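Local atomic coordinates of probable enoyl-CoA hydratase/isomerase (Pseudomonas aeruginosa, PDB entry 7BOR), a protein that binds coenzyme A and belongs to the crotonase-like enoyl-CoA hydratase/isomerase family, probably acting as a delta(3)-delta(2)-enoyl-CoA isomerase. Residues V48-I53 with P92-A97. Numbering follows the deposited sequence.
Sequences VRVVLI and PKPVIA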
loop_
_atom_site.group_PDB
_atom_site.type_symbol
_atom_site.label_atom_id
_atom_site.label_comp_id
_atom_site.label_asym_id
_atom_site.label_seq_id
_atom_site.Cartn_x
_atom_site.Cartn_y
_atom_site.Cartn_z
ATOM N N VAL A 48 2.132 19.313 9.103
ATOM C CA VAL A 48 1.685 18.361 8.092
ATOM C C VAL A 48 0.240 17.967 8.384
ATOM O O VAL A 48 -0.092 17.495 9.482
ATOM C CB VAL A 48 2.597 17.129 8.004
ATOM C CG1 VAL A 48 2.140 16.252 6.850
ATOM C CG2 VAL A 48 4.026 17.541 7.753
ATOM N N ARG A 49 -0.606 18.175 7.371
ATOM C CA ARG A 49 -2.037 17.907 7.398
ATOM C C ARG A 49 -2.420 16.664 6.607
ATOM O O ARG A 49 -3.348 15.958 7.004
ATOM C CB ARG A 49 -2.794 19.124 6.835
ATOM C CG ARG A 49 -2.654 20.373 7.714
ATOM C CD ARG A 49 -4.027 20.916 8.122
ATOM N NE ARG A 49 -5.009 19.839 8.290
ATOM C CZ ARG A 49 -6.300 19.944 7.967
ATOM N NH1 ARG A 49 -6.769 21.091 7.484
ATOM N NH2 ARG A 49 -7.124 18.902 8.131
ATOM N N VAL A 50 -1.703 16.365 5.532
ATOM C CA VAL A 50 -2.061 15.283 4.620
ATOM C C VAL A 50 -0.786 14.670 4.046
ATOM O O VAL A 50 0.168 15.383 3.706
ATOM C CB VAL A 50 -2.980 15.798 3.490
ATOM C CG1 VAL A 50 -3.376 14.678 2.551
ATOM C CG2 VAL A 50 -4.227 16.477 4.077
ATOM N N VAL A 51 -0.793 13.340 3.889
ATOM C CA VAL A 51 0.256 12.647 3.158
ATOM C C VAL A 51 -0.298 12.111 1.849
ATOM O O VAL A 51 -1.387 11.528 1.812
ATOM C CB VAL A 51 0.871 11.512 4.004
ATOM C CG1 VAL A 51 1.755 10.590 3.125
ATOM C CG2 VAL A 51 1.664 12.098 5.182
ATOM N N LEU A 52 0.496 12.258 0.790
ATOM C CA LEU A 52 0.236 11.660 -0.502
ATOM C C LEU A 52 1.317 10.632 -0.841
ATOM O O LEU A 52 2.517 10.916 -0.722
ATOM C CB LEU A 52 0.174 12.764 -1.551
ATOM C CG LEU A 52 -0.420 12.414 -2.889
ATOM C CD1 LEU A 52 -1.108 13.677 -3.406
ATOM C CD2 LEU A 52 0.688 11.965 -3.767
ATOM N N ILE A 53 0.902 9.459 -1.309
ATOM C CA ILE A 53 1.849 8.428 -1.739
ATOM C C ILE A 53 1.677 8.176 -3.222
ATOM O O ILE A 53 0.557 7.943 -3.688
ATOM C CB ILE A 53 1.649 7.106 -0.981
ATOM C CG1 ILE A 53 1.789 7.297 0.505
ATOM C CG2 ILE A 53 2.721 6.076 -1.358
ATOM C CD1 ILE A 53 1.473 6.056 1.316
ATOM N N PRO A 92 -2.489 8.665 11.843
ATOM C CA PRO A 92 -3.768 9.261 12.251
ATOM C C PRO A 92 -4.294 10.362 11.345
ATOM O O PRO A 92 -5.454 10.755 11.520
ATOM C CB PRO A 92 -3.442 9.829 13.644
ATOM C CG PRO A 92 -1.996 10.227 13.509
ATOM C CD PRO A 92 -1.355 9.177 12.642
ATOM N N LYS A 93 -3.521 10.885 10.432
ATOM C CA LYS A 93 -3.986 11.937 9.528
ATOM C C LYS A 93 -4.313 11.395 8.141
ATOM O O LYS A 93 -4.028 10.221 7.825
ATOM C CB LYS A 93 -2.939 13.048 9.417
ATOM C CG LYS A 93 -2.498 13.623 10.785
ATOM C CD LYS A 93 -1.372 14.645 10.629
ATOM C CE LYS A 93 -0.711 14.948 11.960
ATOM N NZ LYS A 93 0.582 15.681 11.732
ATOM N N PRO A 94 -4.927 12.215 7.278
ATOM C CA PRO A 94 -5.315 11.745 5.944
ATOM C C PRO A 94 -4.139 11.250 5.111
ATOM O O PRO A 94 -3.126 11.938 4.942
ATOM C CB PRO A 94 -5.995 12.962 5.308
ATOM C CG PRO A 94 -6.585 13.694 6.414
ATOM C CD PRO A 94 -5.611 13.496 7.604
ATOM N N VAL A 95 -4.299 10.056 4.545
ATOM C CA VAL A 95 -3.328 9.511 3.613
ATOM C C VAL A 95 -4.026 9.261 2.274
ATOM O O VAL A 95 -5.053 8.579 2.245
ATOM C CB VAL A 95 -2.725 8.192 4.123
ATOM C CG1 VAL A 95 -1.600 7.839 3.241
ATOM C CG2 VAL A 95 -2.305 8.304 5.526
ATOM N N ILE A 96 -3.426 9.748 1.182
ATOM C CA ILE A 96 -3.964 9.644 -0.183
ATOM C C ILE A 96 -2.960 8.934 -1.080
ATOM O O ILE A 96 -1.793 9.327 -1.143
ATOM C CB ILE A 96 -4.307 11.029 -0.750
ATOM C CG1 ILE A 96 -5.344 11.683 0.150
ATOM C CG2 ILE A 96 -4.795 10.963 -2.156
ATOM C CD1 ILE A 96 -5.727 13.094 -0.279
ATOM N N ALA A 97 -3.428 7.926 -1.813
ATOM C CA ALA A 97 -2.638 7.260 -2.834
ATOM C C ALA A 97 -3.012 7.750 -4.222
ATOM O O ALA A 97 -4.180 7.996 -4.511
ATOM C CB ALA A 97 -2.833 5.741 -2.808
#
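Three backbone hydrogen bonds join Val51 and Ile53 to Pro94 and Ile96. Val51 N donates to Pro94 O at 2.9 Å. Ile96 N returns a bond to Val51 O, and Ile53 N reaches Ile96 O at 2.7 Å. Where the pairing begins, the extended side chain of Lys93 runs up to Val48, and its NZ bonds to Val48 O at 3.0 Å, tilted 20° from the carbonyl plane. The same NZ also donates to Ala42 O, so the ammonium group bridges the carbonyl of Val48, just before strand 50-54, and the last turn of helix 29-44. The two strands are parallel neighbours in the six-stranded sheet of the crotonase fold, with 13-18 beyond the first and 116-120 beyond the second. On one face the Val50 torsion (chi1 -179°) sets CG1 beside its own carbonyl carbon, 4.0 Å from Ile96 CD1, and puts CG2 beside the backbone N, where it rests 4.1 Å from Pro94 CB; helix 182-196 packs on Val50 and Pro94 through Phe195. On the other face, with Val51 and Ala97, Ile53 CD1 meets Val95 CG1 at 4.0 Å. Outside the pair, Val95 N is bound by Asp115 OD2.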